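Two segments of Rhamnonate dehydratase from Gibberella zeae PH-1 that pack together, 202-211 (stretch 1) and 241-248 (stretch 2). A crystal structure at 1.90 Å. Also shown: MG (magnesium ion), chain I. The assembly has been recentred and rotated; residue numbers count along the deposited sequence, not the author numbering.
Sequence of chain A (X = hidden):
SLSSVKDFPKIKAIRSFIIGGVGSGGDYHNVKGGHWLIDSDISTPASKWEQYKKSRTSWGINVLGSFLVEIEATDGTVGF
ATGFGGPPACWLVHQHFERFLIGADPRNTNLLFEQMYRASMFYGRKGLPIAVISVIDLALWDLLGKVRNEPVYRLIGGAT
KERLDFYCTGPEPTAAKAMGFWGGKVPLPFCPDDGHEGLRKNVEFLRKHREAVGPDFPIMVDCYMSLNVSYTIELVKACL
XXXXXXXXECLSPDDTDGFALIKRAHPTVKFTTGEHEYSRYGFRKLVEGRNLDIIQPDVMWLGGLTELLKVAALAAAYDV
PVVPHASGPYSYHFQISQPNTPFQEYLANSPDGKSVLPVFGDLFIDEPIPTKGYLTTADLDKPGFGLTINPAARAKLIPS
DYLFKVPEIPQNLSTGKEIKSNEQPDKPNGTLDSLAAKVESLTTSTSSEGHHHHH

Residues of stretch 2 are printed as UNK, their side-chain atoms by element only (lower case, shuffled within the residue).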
ATOM      1  N   ASN A 202      16.077  33.077 -10.129  1.00 15.51           N
ATOM      2  CA  ASN A 202      16.587  31.757 -10.493  1.00 15.05           C
ATOM      3  C   ASN A 202      16.133  31.414 -11.908  1.00 15.69           C
ATOM      4  O   ASN A 202      16.912  30.916 -12.716  1.00 15.45           O
ATOM      5  CB  ASN A 202      16.070  30.679  -9.534  1.00 13.87           C
ATOM      6  CG  ASN A 202      16.927  30.538  -8.294  1.00 15.38           C
ATOM      7  OD1 ASN A 202      18.140  30.744  -8.341  1.00 15.44           O
ATOM      8  ND2 ASN A 202      16.306  30.158  -7.180  1.00 13.34           N
ATOM      9  N   VAL A 203      14.863  31.681 -12.201  1.00 15.33           N
ATOM     10  CA  VAL A 203      14.313  31.391 -13.518  1.00 16.58           C
ATOM     11  C   VAL A 203      15.032  32.194 -14.597  1.00 17.26           C
ATOM     12  O   VAL A 203      15.404  31.651 -15.640  1.00 17.34           O
ATOM     13  CB  VAL A 203      12.799  31.709 -13.572  1.00 16.51           C
ATOM     14  CG1 VAL A 203      12.270  31.508 -14.992  1.00 17.69           C
ATOM     15  CG2 VAL A 203      12.045  30.809 -12.597  1.00 16.84           C
ATOM     16  N   GLU A 204      15.225  33.485 -14.342  1.00 18.17           N
ATOM     17  CA  GLU A 204      15.901  34.366 -15.293  1.00 19.71           C
ATOM     18  C   GLU A 204      17.330  33.895 -15.533  1.00 18.16           C
ATOM     19  O   GLU A 204      17.835  33.953 -16.654  1.00 18.40           O
ATOM     20  CB  GLU A 204      15.903  35.804 -14.763  1.00 22.52           C
ATOM     21  CG  GLU A 204      16.675  36.802 -15.622  1.00 27.14           C
ATOM     22  CD  GLU A 204      16.321  36.715 -17.099  1.00 29.08           C
ATOM     23  OE1 GLU A 204      15.151  36.416 -17.425  1.00 30.76           O
ATOM     24  OE2 GLU A 204      17.214  36.960 -17.937  1.00 31.12           O
ATOM     25  N   PHE A 205      17.971  33.433 -14.466  1.00 17.96           N
ATOM     26  CA  PHE A 205      19.342  32.932 -14.519  1.00 18.03           C
ATOM     27  C   PHE A 205      19.447  31.755 -15.484  1.00 18.08           C
ATOM     28  O   PHE A 205      20.335  31.712 -16.345  1.00 16.84           O
ATOM     29  CB  PHE A 205      19.769  32.486 -13.119  1.00 18.02           C
ATOM     30  CG  PHE A 205      21.101  31.794 -13.072  1.00 18.44           C
ATOM     31  CD1 PHE A 205      22.285  32.519 -13.165  1.00 20.19           C
ATOM     32  CD2 PHE A 205      21.173  30.414 -12.901  1.00 18.47           C
ATOM     33  CE1 PHE A 205      23.524  31.881 -13.080  1.00 21.46           C
ATOM     34  CE2 PHE A 205      22.403  29.766 -12.815  1.00 20.05           C
ATOM     35  CZ  PHE A 205      23.582  30.500 -12.903  1.00 19.93           C
ATOM     36  N   LEU A 206      18.540  30.797 -15.326  1.00 16.61           N
ATOM     37  CA  LEU A 206      18.521  29.613 -16.172  1.00 16.84           C
ATOM     38  C   LEU A 206      18.107  29.953 -17.602  1.00 17.50           C
ATOM     39  O   LEU A 206      18.618  29.370 -18.557  1.00 18.28           O
ATOM     40  CB  LEU A 206      17.575  28.560 -15.574  1.00 15.13           C
ATOM     41  CG  LEU A 206      18.003  28.013 -14.205  1.00 14.68           C
ATOM     42  CD1 LEU A 206      16.960  27.026 -13.686  1.00 15.32           C
ATOM     43  CD2 LEU A 206      19.368  27.333 -14.321  1.00 11.96           C
ATOM     44  N   ARG A 207      17.190  30.903 -17.751  1.00 19.39           N
ATOM     45  CA  ARG A 207      16.733  31.310 -19.076  1.00 20.66           C
ATOM     46  C   ARG A 207      17.898  31.900 -19.867  1.00 21.02           C
ATOM     47  O   ARG A 207      18.043  31.647 -21.064  1.00 20.34           O
ATOM     48  CB  ARG A 207      15.627  32.360 -18.965  1.00 23.19           C
ATOM     49  CG  ARG A 207      15.009  32.738 -20.301  1.00 27.00           C
ATOM     50  CD  ARG A 207      14.420  34.139 -20.261  1.00 31.89           C
ATOM     51  NE  ARG A 207      15.462  35.155 -20.116  1.00 35.62           N
ATOM     52  CZ  ARG A 207      16.377  35.432 -21.043  1.00 36.98           C
ATOM     53  NH1 ARG A 207      16.386  34.773 -22.196  1.00 35.47           N
ATOM     54  NH2 ARG A 207      17.287  36.370 -20.816  1.00 37.65           N
ATOM     55  N   LYS A 208      18.724  32.688 -19.186  1.00 21.71           N
ATOM     56  CA  LYS A 208      19.875  33.325 -19.811  1.00 23.19           C
ATOM     57  C   LYS A 208      20.839  32.281 -20.360  1.00 22.42           C
ATOM     58  O   LYS A 208      21.359  32.418 -21.468  1.00 20.98           O
ATOM     59  CB  LYS A 208      20.594  34.219 -18.795  1.00 26.41           C
ATOM     60  CG  LYS A 208      21.770  34.990 -19.375  1.00 32.53           C
ATOM     61  CD  LYS A 208      22.357  35.983 -18.378  1.00 36.30           C
ATOM     62  CE  LYS A 208      21.405  37.142 -18.095  1.00 38.96           C
ATOM     63  NZ  LYS A 208      20.155  36.726 -17.393  1.00 40.70           N
ATOM     64  N   HIS A 209      21.073  31.229 -19.585  1.00 20.50           N
ATOM     65  CA  HIS A 209      21.972  30.172 -20.022  1.00 20.33           C
ATOM     66  C   HIS A 209      21.386  29.402 -21.196  1.00 19.68           C
ATOM     67  O   HIS A 209      22.091  29.096 -22.157  1.00 20.29           O
ATOM     68  CB  HIS A 209      22.273  29.232 -18.858  1.00 19.58           C
ATOM     69  CG  HIS A 209      23.304  29.766 -17.915  1.00 20.14           C
ATOM     70  ND1 HIS A 209      23.116  29.816 -16.550  1.00 21.36           N
ATOM     71  CD2 HIS A 209      24.539  30.273 -18.142  1.00 19.90           C
ATOM     72  CE1 HIS A 209      24.190  30.331 -15.980  1.00 19.56           C
ATOM     73  NE2 HIS A 209      25.068  30.617 -16.923  1.00 19.71           N
ATOM     74  N   ARG A 210      20.094  29.099 -21.123  1.00 18.87           N
ATOM     75  CA  ARG A 210      19.430  28.377 -22.203  1.00 19.80           C
ATOM     76  C   ARG A 210      19.530  29.203 -23.480  1.00 20.29           C
ATOM     77  O   ARG A 210      19.754  28.669 -24.566  1.00 18.56           O
ATOM     78  CB  ARG A 210      17.956  28.127 -21.860  1.00 18.06           C
ATOM     79  CG  ARG A 210      17.111  27.636 -23.038  1.00 16.27           C
ATOM     80  CD  ARG A 210      17.702  26.390 -23.678  1.00 18.42           C
ATOM     81  NE  ARG A 210      17.595  25.211 -22.823  1.00 16.19           N
ATOM     82  CZ  ARG A 210      18.410  24.162 -22.891  1.00 18.66           C
ATOM     83  NH1 ARG A 210      19.404  24.149 -23.775  1.00 17.13           N
ATOM     84  NH2 ARG A 210      18.226  23.122 -22.083  1.00 17.01           N
ATOM     85  N   GLU A 211      19.361  30.512 -23.334  1.00 22.16           N
ATOM     86  CA  GLU A 211      19.434  31.426 -24.465  1.00 24.46           C
ATOM     87  C   GLU A 211      20.844  31.396 -25.052  1.00 23.45           C
ATOM     88  O   GLU A 211      21.023  31.369 -26.268  1.00 23.62           O
ATOM     89  CB  GLU A 211      19.093  32.848 -24.005  1.00 27.58           C
ATOM     90  CG  GLU A 211      19.030  33.882 -25.121  1.00 35.80           C
ATOM     91  CD  GLU A 211      18.816  35.299 -24.598  1.00 40.52           C
ATOM     92  OE1 GLU A 211      18.574  36.209 -25.422  1.00 44.19           O
ATOM     93  OE2 GLU A 211      18.895  35.507 -23.366  1.00 43.45           O
ATOM     94  N   UNK A 241       9.557  25.434 -19.810  1.00 22.60           N
ATOM     95  CA  UNK A 241       9.913  25.737 -21.195  1.00 24.26           C
ATOM     96  C   UNK A 241      11.419  25.836 -21.449  1.00 22.67           C
ATOM     97  O   UNK A 241      11.852  25.976 -22.595  1.00 21.99           O
ATOM     98  o   UNK A 241      10.394  28.049 -19.834  1.00 38.62           O
ATOM     99  c   UNK A 241       9.233  27.030 -21.649  1.00 29.22           C
ATOM    100  o   UNK A 241       9.086  29.327 -21.054  1.00 39.16           O
ATOM    101  c   UNK A 241       9.598  28.218 -20.783  1.00 34.57           C
ATOM    102  N   UNK A 242      12.218  25.764 -20.389  1.00 19.52           N
ATOM    103  CA  UNK A 242      13.670  25.848 -20.535  1.00 18.77           C
ATOM    104  C   UNK A 242      14.285  24.482 -20.828  1.00 18.54           C
ATOM    105  O   UNK A 242      15.488  24.368 -21.072  1.00 19.20           O
ATOM    106  c   UNK A 242      14.294  26.451 -19.274  1.00 17.97           C
ATOM    107  c   UNK A 242      13.963  28.794 -20.090  1.00 17.79           C
ATOM    108  c   UNK A 242      14.632  28.374 -17.720  1.00 19.06           C
ATOM    109  c   UNK A 242      13.816  27.857 -18.897  1.00 18.65           C
ATOM    110  N   UNK A 243      13.449  23.450 -20.795  1.00 18.96           N
ATOM    111  CA  UNK A 243      13.869  22.081 -21.067  1.00 19.97           C
ATOM    112  C   UNK A 243      15.110  21.627 -20.293  1.00 17.95           C
ATOM    113  O   UNK A 243      16.061  21.109 -20.879  1.00 16.99           O
ATOM    114  c   UNK A 243      14.102  21.911 -22.573  1.00 23.71           C
ATOM    115  o   UNK A 243      12.891  22.285 -24.615  1.00 32.14           O
ATOM    116  c   UNK A 243      12.837  22.148 -23.391  1.00 28.85           C
ATOM    117  n   UNK A 243      11.692  22.188 -22.716  1.00 29.08           N
ATOM    118  N   UNK A 244      15.095  21.814 -18.979  1.00 15.16           N
ATOM    119  CA  UNK A 244      16.217  21.403 -18.135  1.00 14.04           C
ATOM    120  C   UNK A 244      16.356  19.878 -18.179  1.00 13.18           C
ATOM    121  O   UNK A 244      15.373  19.157 -18.018  1.00 14.86           O
ATOM    122  c   UNK A 244      17.123  21.358 -15.773  1.00 10.30           C
ATOM    123  c   UNK A 244      17.133  24.102 -17.207  1.00 19.29           C
ATOM    124  c   UNK A 244      16.001  21.867 -16.670  1.00 14.51           C
ATOM    125  c   UNK A 244      15.921  23.396 -16.621  1.00 14.94           C
ATOM    126  N   UNK A 245      17.575  19.393 -18.401  1.00 13.25           N
ATOM    127  CA  UNK A 245      17.830  17.954 -18.482  1.00 11.97           C
ATOM    128  C   UNK A 245      17.523  17.260 -17.152  1.00 12.86           C
ATOM    129  O   UNK A 245      16.772  16.283 -17.111  1.00 13.85           O
ATOM    130  n   UNK A 245      18.465  15.604 -19.782  1.00 13.02           N
ATOM    131  o   UNK A 245      20.645  15.762 -19.277  1.00 17.05           O
ATOM    132  c   UNK A 245      19.285  17.697 -18.882  1.00 12.99           C
ATOM    133  c   UNK A 245      19.522  16.264 -19.329  1.00 13.37           C
ATOM    134  N   UNK A 246      18.116  17.747 -16.068  1.00 11.40           N
ATOM    135  CA  UNK A 246      17.831  17.182 -14.757  1.00 11.67           C
ATOM    136  C   UNK A 246      18.145  18.168 -13.644  1.00 11.84           C
ATOM    137  O   UNK A 246      18.955  19.084 -13.814  1.00 10.54           O
ATOM    138  n   UNK A 246      21.908  16.303 -12.939  1.00 14.01           N
ATOM    139  c   UNK A 246      21.277  14.651 -16.030  1.00 13.24           C
ATOM    140  c   UNK A 246      23.576  15.172 -14.443  1.00 13.15           C
ATOM    141  c   UNK A 246      22.300  15.605 -14.051  1.00 12.30           C
ATOM    142  c   UNK A 246      21.145  15.357 -14.825  1.00 11.94           C
ATOM    143  c   UNK A 246      20.546  16.498 -12.991  1.00 11.61           C
ATOM    144  c   UNK A 246      18.573  15.850 -14.531  1.00 10.01           C
ATOM    145  c   UNK A 246      23.677  14.482 -15.626  1.00 13.70           C
ATOM    146  c   UNK A 246      22.546  14.218 -16.421  1.00 13.14           C
ATOM    147  c   UNK A 246      20.032  15.934 -14.129  1.00 12.50           C
ATOM    148  N   UNK A 247      17.477  17.974 -12.512  1.00  9.79           N
ATOM    149  CA  UNK A 247      17.651  18.816 -11.336  1.00 10.77           C
ATOM    150  C   UNK A 247      18.386  17.985 -10.296  1.00 12.29           C
ATOM    151  O   UNK A 247      17.909  16.919  -9.891  1.00 12.69           O
ATOM    152  c   UNK A 247      14.523  23.320 -13.209  1.00 17.67           C
ATOM    153  c   UNK A 247      14.762  21.974 -12.908  1.00 14.21           C
ATOM    154  c   UNK A 247      16.286  19.264 -10.818  1.00 11.50           C
ATOM    155  c   UNK A 247      15.562  20.141 -11.795  1.00 12.04           C
ATOM    156  c   UNK A 247      15.830  23.898 -11.253  1.00 17.09           C
ATOM    157  c   UNK A 247      15.064  24.263 -12.371  1.00 15.96           C
ATOM    158  c   UNK A 247      15.528  21.572 -11.793  1.00 13.31           C
ATOM    159  n   UNK A 247      14.353  20.838 -13.556  1.00 15.01           N
ATOM    160  c   UNK A 247      14.838  19.742 -12.881  1.00 12.12           C
ATOM    161  c   UNK A 247      16.070  22.555 -10.953  1.00 16.44           C
ATOM    162  N   UNK A 248      19.540  18.487  -9.866  1.00 12.14           N
ATOM    163  CA  UNK A 248      20.403  17.776  -8.927  1.00 12.89           C
ATOM    164  C   UNK A 248      20.387  18.211  -7.464  1.00 12.80           C
ATOM    165  O   UNK A 248      20.441  19.399  -7.145  1.00 12.09           O
ATOM    166  c   UNK A 248      21.839  17.827  -9.456  1.00 12.71           C
ATOM    167  o   UNK A 248      25.208  16.863  -8.813  1.00 16.80           O
ATOM    168  o   UNK A 248      24.081  16.599 -10.678  1.00 14.72           O
ATOM    169  c   UNK A 248      24.135  16.804  -9.446  1.00 15.64           C
ATOM    170  c   UNK A 248      22.831  16.975  -8.689  1.00 15.86           C
TER
HETATM  171 MG    MG I 501      26.240  18.090  -7.260  1.00 20.55          MG
HETATM  172  O   HOH W   1      18.496  20.286 -21.359  1.00 14.41           O
HETATM  173  O   HOH W   2      28.313  18.197  -8.620  1.00 18.76           O
HETATM  174  O   HOH W   3      25.260  19.117  -5.468  1.00 22.76           O

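Position 241 carries two side-chain carbons, the second bonded to two oxygens, a short carboxylate that makes no contact with the helix 202-211; it is Asp241. Position 242 has four carbons forked at the second, and its end comes nearer the helix than its CA-to-CB direction alone would suggest. One fork carbon lies 3.6 Å from Leu206 CB and 3.6 Å from Arg207 N, and the other lies 4.1 Å from Arg207 CG. A fork at the second carbon, with no heteroatom, identifies Leu242.

At position 243 two carbons are followed by one oxygen and one nitrogen on the second. This small amide is exposed and approaches stretch 1 through its CB, 4.3 Å from Arg210 NH2. It is Asn243. Position 244 branches at its first carbon, one arm being two carbons long; four carbons so arranged make Ile244, whose side-chain end comes nearer the helix, yet Ile244 CD1 stays 4.6 Å from Leu206 CD1, its nearest approach. Position 245 again has two carbons, the second bearing one oxygen and one nitrogen, and is Asn245, buried and without contact to the helix.

Position 246 holds one carbon and then fused five- and six-membered rings of eight carbons and one nitrogen, an indole out of reach of stretch 1. This is Trp246. The same atom set recurs at position 247, but here the six-membered ring comes nearer the helix and one of its carbons lies 3.6 Å from Leu206 CD1; it is Trp247. Position 248 has three carbons, the third carrying two oxygens, and is far from the helix. It is Glu248, whose OE2 binds the magnesium ion at 2.2 Å and whose OE1 accepts a hydrogen bond from Trp246 NE1 at 3.1 Å.

The contact joins an apolar patch to a polar clasp. Leu206 points toward stretch 2 and meets both Leu242 and Trp247, its CB packing on Leu242 CD1 and its CD1 on Trp247 CH2. One helical turn on, Arg210 presents the edge of its guanidinium to backbone carbonyls: NE donates to Leu242 O at 2.9 Å, NH2 to the same oxygen at 3.2 Å, and NH2 weakly to Asn243 O, also at 3.2 Å. Water 1 donates to Asn243 O at 2.6 Å and accepts a weak bond from Arg210 NH2 at 2.9 Å. Arg207, by contrast, leads its guanidinium away into salt bridges with Glu204 and Glu211, leaving its aliphatic part beside Leu242.

Stretch 2, residues 241-248: DLNINWWE
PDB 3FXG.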